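Local coordinates for protein rhamnosidase B (Bacillus sp., PDB 2OKX) that hydrolyses alpha-L-rhamnosides, releasing terminal L-rhamnose, as a family 78 glycoside hydrolase expected to act with inversion of configuration, at residues L302-S307 / P362-L367; W840-Y843 / N849-N852. All coordinates share one frame; numbering follows the deposited sequence.

Contact 1. Residues L302-S307 / P362-L367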
# COMPACT_ATOMS: atom_id res chain seq x y z
N LEU A 302 9.64 0.77 33.30
CA LEU A 302 10.59 1.11 32.25
C LEU A 302 10.49 0.09 31.12
O LEU A 302 10.67 -1.11 31.34
CB LEU A 302 12.01 1.11 32.83
CG LEU A 302 13.02 2.11 32.25
CD1 LEU A 302 12.61 3.52 32.65
CD2 LEU A 302 14.41 1.81 32.79
N VAL A 303 10.20 0.57 29.92
CA VAL A 303 10.07 -0.31 28.76
C VAL A 303 11.21 -0.01 27.79
O VAL A 303 11.33 1.11 27.30
CB VAL A 303 8.73 -0.09 28.03
CG1 VAL A 303 8.63 -1.03 26.83
CG2 VAL A 303 7.56 -0.32 28.98
N ASP A 304 12.05 -1.01 27.53
CA ASP A 304 13.15 -0.81 26.60
C ASP A 304 12.57 -0.79 25.19
O ASP A 304 11.90 -1.73 24.79
CB ASP A 304 14.17 -1.96 26.73
CG ASP A 304 15.40 -1.74 25.87
OD1 ASP A 304 16.31 -2.59 25.92
OD2 ASP A 304 15.47 -0.73 25.14
N ILE A 305 12.83 0.29 24.46
CA ILE A 305 12.32 0.42 23.09
C ILE A 305 13.44 0.47 22.06
O ILE A 305 13.20 0.79 20.89
CB ILE A 305 11.46 1.69 22.94
CG1 ILE A 305 12.27 2.93 23.33
CG2 ILE A 305 10.19 1.57 23.78
CD1 ILE A 305 11.54 4.25 23.13
N THR A 306 14.66 0.14 22.49
CA THR A 306 15.82 0.14 21.61
C THR A 306 15.54 -0.76 20.41
O THR A 306 15.33 -1.96 20.57
CB THR A 306 17.06 -0.38 22.35
OG1 THR A 306 17.33 0.48 23.47
CG2 THR A 306 18.28 -0.39 21.42
N SER A 307 15.55 -0.18 19.21
CA SER A 307 15.25 -0.95 18.01
C SER A 307 15.29 -0.11 16.75
O SER A 307 15.63 1.06 16.76
CB SER A 307 13.84 -1.53 18.13
OG SER A 307 12.90 -0.47 18.25
N PRO A 362 26.99 3.23 28.43
CA PRO A 362 27.02 2.93 29.87
C PRO A 362 25.75 3.23 30.67
O PRO A 362 25.34 2.43 31.52
CB PRO A 362 28.23 3.72 30.37
CG PRO A 362 28.31 4.87 29.40
CD PRO A 362 28.06 4.19 28.08
N ASP A 363 25.12 4.37 30.40
CA ASP A 363 23.91 4.71 31.13
C ASP A 363 22.75 3.82 30.70
O ASP A 363 21.93 3.41 31.52
CB ASP A 363 23.57 6.19 30.94
CG ASP A 363 24.60 7.10 31.59
OD1 ASP A 363 25.04 6.78 32.71
OD2 ASP A 363 24.96 8.13 30.98
N TYR A 364 22.68 3.52 29.40
CA TYR A 364 21.63 2.67 28.89
C TYR A 364 21.70 1.29 29.55
O TYR A 364 20.68 0.72 29.93
CB TYR A 364 21.75 2.52 27.37
CG TYR A 364 20.95 1.37 26.79
CD1 TYR A 364 21.59 0.24 26.28
CD2 TYR A 364 19.55 1.40 26.78
CE1 TYR A 364 20.86 -0.83 25.76
CE2 TYR A 364 18.81 0.34 26.27
CZ TYR A 364 19.47 -0.77 25.76
OH TYR A 364 18.74 -1.83 25.25
N ARG A 365 22.92 0.78 29.71
CA ARG A 365 23.13 -0.54 30.30
C ARG A 365 22.90 -0.63 31.81
O ARG A 365 22.46 -1.65 32.32
CB ARG A 365 24.55 -1.03 29.99
CG ARG A 365 24.78 -1.36 28.53
CD ARG A 365 23.96 -2.56 28.09
NE ARG A 365 24.18 -2.89 26.69
CZ ARG A 365 23.65 -3.94 26.07
NH1 ARG A 365 22.86 -4.77 26.73
NH2 ARG A 365 23.91 -4.16 24.78
N ALA A 366 23.21 0.45 32.53
CA ALA A 366 23.05 0.45 33.98
C ALA A 366 21.67 0.91 34.44
O ALA A 366 21.10 0.35 35.37
CB ALA A 366 24.11 1.34 34.61
N LEU A 367 21.14 1.92 33.76
CA LEU A 367 19.86 2.53 34.09
C LEU A 367 18.74 1.65 34.64
O LEU A 367 18.23 1.92 35.74
CB LEU A 367 19.33 3.31 32.88
CG LEU A 367 18.05 4.11 33.08
CD1 LEU A 367 18.05 4.82 34.42
CD2 LEU A 367 17.92 5.11 31.94
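Tyr364 reaches from helix 362-370 to the side chains of Asp304 and Thr306, and shows how one long aromatic can join a helix to a strand although Tyr364 CA and Asp304 CA are 9.4 Å apart. CB leaves the helix to one side, and with CG anti to the backbone N (chi1 164°) it is the far end of the ring that comes up to residues 302-307. Tyr364 CD2 comes 4.1 Å from Thr306 OG1, and CE2 lies closer still, 3.2 Å from the same oxygen, which approaches obliquely. Tyr364 CE2 also has Asp304 OD2 at 3.7 Å, in the ring plane at its edge; on the other flank CE1 lies over a face of the Arg365 guanidinium. At the tip, Tyr364 OH donates to Asp304 OD1 at 2.6 Å, arriving on the syn side of the carboxylate. Beside this polar group, Leu302 CD2 meets Leu367 CG at 4.3 Å, and both leucines also touch Ile340.

The second carboxylate oxygen binds back to its own segment, two residues on. Asp304 OD2 accepts from Thr306 N at 2.9 Å, forming an Asx turn, and from Thr306 OG1 at 2.8 Å through its syn lone pair. Ser269 OG is a second hydrogen-bond partner of Asp304 OD1. Such a gathering of donors would probably favour the ionised form of this buried carboxylate and fix its rotation.

Contact 2. Residues W840-Y843 / N849-N852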
# COMPACT_ATOMS: atom_id res chain seq x y z
N TRP A 840 -3.31 -13.56 -2.14
CA TRP A 840 -2.38 -13.36 -1.03
C TRP A 840 -1.01 -12.88 -1.45
O TRP A 840 -0.51 -13.22 -2.52
CB TRP A 840 -2.19 -14.67 -0.25
CG TRP A 840 -3.43 -15.21 0.38
CD1 TRP A 840 -4.64 -14.58 0.51
CD2 TRP A 840 -3.58 -16.49 0.99
NE1 TRP A 840 -5.53 -15.40 1.16
CE2 TRP A 840 -4.90 -16.58 1.46
CE3 TRP A 840 -2.71 -17.58 1.17
CZ2 TRP A 840 -5.39 -17.72 2.11
CZ3 TRP A 840 -3.20 -18.72 1.82
CH2 TRP A 840 -4.53 -18.77 2.28
N GLU A 841 -0.40 -12.09 -0.58
CA GLU A 841 0.93 -11.55 -0.81
C GLU A 841 1.95 -12.70 -0.84
O GLU A 841 2.86 -12.72 -1.67
CB GLU A 841 1.29 -10.58 0.32
CG GLU A 841 2.68 -9.98 0.24
CD GLU A 841 3.00 -9.14 1.48
OE1 GLU A 841 4.01 -8.41 1.46
OE2 GLU A 841 2.25 -9.22 2.47
N MET A 842 1.79 -13.64 0.08
CA MET A 842 2.71 -14.77 0.18
C MET A 842 1.97 -16.06 0.46
O MET A 842 0.76 -16.05 0.76
CB MET A 842 3.71 -14.53 1.32
CG MET A 842 4.51 -13.25 1.20
SD MET A 842 5.38 -12.87 2.74
CE MET A 842 3.98 -12.36 3.76
N TYR A 843 2.70 -17.17 0.38
CA TYR A 843 2.14 -18.48 0.66
C TYR A 843 2.32 -18.79 2.14
O TYR A 843 3.20 -18.23 2.80
CB TYR A 843 2.84 -19.55 -0.18
CG TYR A 843 2.49 -19.51 -1.64
CD1 TYR A 843 3.48 -19.56 -2.62
CD2 TYR A 843 1.16 -19.41 -2.05
CE1 TYR A 843 3.16 -19.52 -3.97
CE2 TYR A 843 0.82 -19.38 -3.40
CZ TYR A 843 1.83 -19.43 -4.36
OH TYR A 843 1.51 -19.38 -5.69
N ASN A 849 8.53 -11.91 6.18
CA ASN A 849 7.59 -10.81 6.02
C ASN A 849 6.22 -10.90 6.70
O ASN A 849 5.21 -10.49 6.12
CB ASN A 849 7.43 -10.57 4.51
CG ASN A 849 6.75 -9.26 4.18
OD1 ASN A 849 7.12 -8.21 4.70
ND2 ASN A 849 5.77 -9.31 3.29
N ARG A 850 6.16 -11.42 7.92
CA ARG A 850 4.89 -11.52 8.64
C ARG A 850 5.11 -11.51 10.16
O ARG A 850 6.09 -12.06 10.66
CB ARG A 850 4.13 -12.77 8.20
CG ARG A 850 4.81 -14.10 8.51
CD ARG A 850 4.17 -15.24 7.71
NE ARG A 850 4.56 -15.20 6.30
CZ ARG A 850 4.00 -15.92 5.34
NH1 ARG A 850 3.00 -16.75 5.61
NH2 ARG A 850 4.44 -15.82 4.09
N SER A 851 4.18 -10.88 10.88
CA SER A 851 4.27 -10.76 12.34
C SER A 851 4.25 -12.07 13.12
O SER A 851 4.82 -12.16 14.21
CB SER A 851 3.15 -9.86 12.86
OG SER A 851 3.29 -8.54 12.35
N ASN A 852 3.59 -13.08 12.56
CA ASN A 852 3.49 -14.39 13.20
C ASN A 852 3.62 -15.46 12.11
O ASN A 852 2.90 -15.42 11.11
CB ASN A 852 2.15 -14.53 13.92
CG ASN A 852 2.04 -15.82 14.72
OD1 ASN A 852 2.20 -16.92 14.18
ND2 ASN A 852 1.76 -15.70 16.01
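Arg850 grips the backbone carbonyl of Tyr843 end-on with two nitrogens, NH2 at 3.0 Å and NH1 at 3.2 Å from Tyr843 O. The site belongs to the long loop between helices 817-833 and 868-876 of the six-hairpin, (alpha/alpha)6-type glycosidase domain, and illustrates how a guanidinium can close a loop on itself. Tyr843 O lies near the guanidinium plane, whereas both nitrogens approach the carbonyl from one face of its own plane, the NH2 bond being the straighter at 147°. Arg850 NE bonds Glu848 O, and NH1 has a second acceptor in Met855 O, so the flat group is held from several directions. The Arg850 chain starts with CG between the backbone N and carbonyl carbon (chi1 63°) and bends at chi3, which brings the guanidinium up to residues 840-843.

A second polar link is looser. Asn849 ND2 lies 2.7 Å from Glu841 OE1, but the bent approach makes the hydrogen bond weak, and amide and carboxylate planes stand almost perpendicular. The firmer partners of the carboxylate lie outside the pair: Ser859 N at OE2 and a salt bridge from Arg858 to OE1.

Met842 fills the space between these two links, sliding past Arg850 in the opposite direction and crossing Asn849 at about a right angle. Its SD takes a weak bond from Asn849 ND2, and Met842 SD rests 3.6 Å from Asn849 CB. Packing against the guanidinium is tight, with Met842 CB only 3.1 Å from Arg850 NH2. A final bend at chi3 brings the methyl Met842 CE to 3.3 Å from Asn849 O, a buried carbonyl oxygen with no hydrogen-bonding partner in the model.

Overall arrangement
The two contacts come in series along the chain, contact 1 closing long before contact 2 opens, and they share no helix, strand or sheet. Contact 1 lies peripherally, about 33 Å from the chain centre, where helix 362-370 rests on strand 297-309 of the D2 region; contact 2 lies about 14 Å from that centre, in a loop of the helical glycosidase domain. Their centres are 31 Å apart and their nearest atoms about 14 Å, without touching. Yet the regions do meet: Asn852 ND2, at the end of contact 2, hydrogen-bonds Gln285 O, and Asn852 touches Val284, both in the D2 range, so the loop of the glycosidase domain touches the D2 region through Asn852.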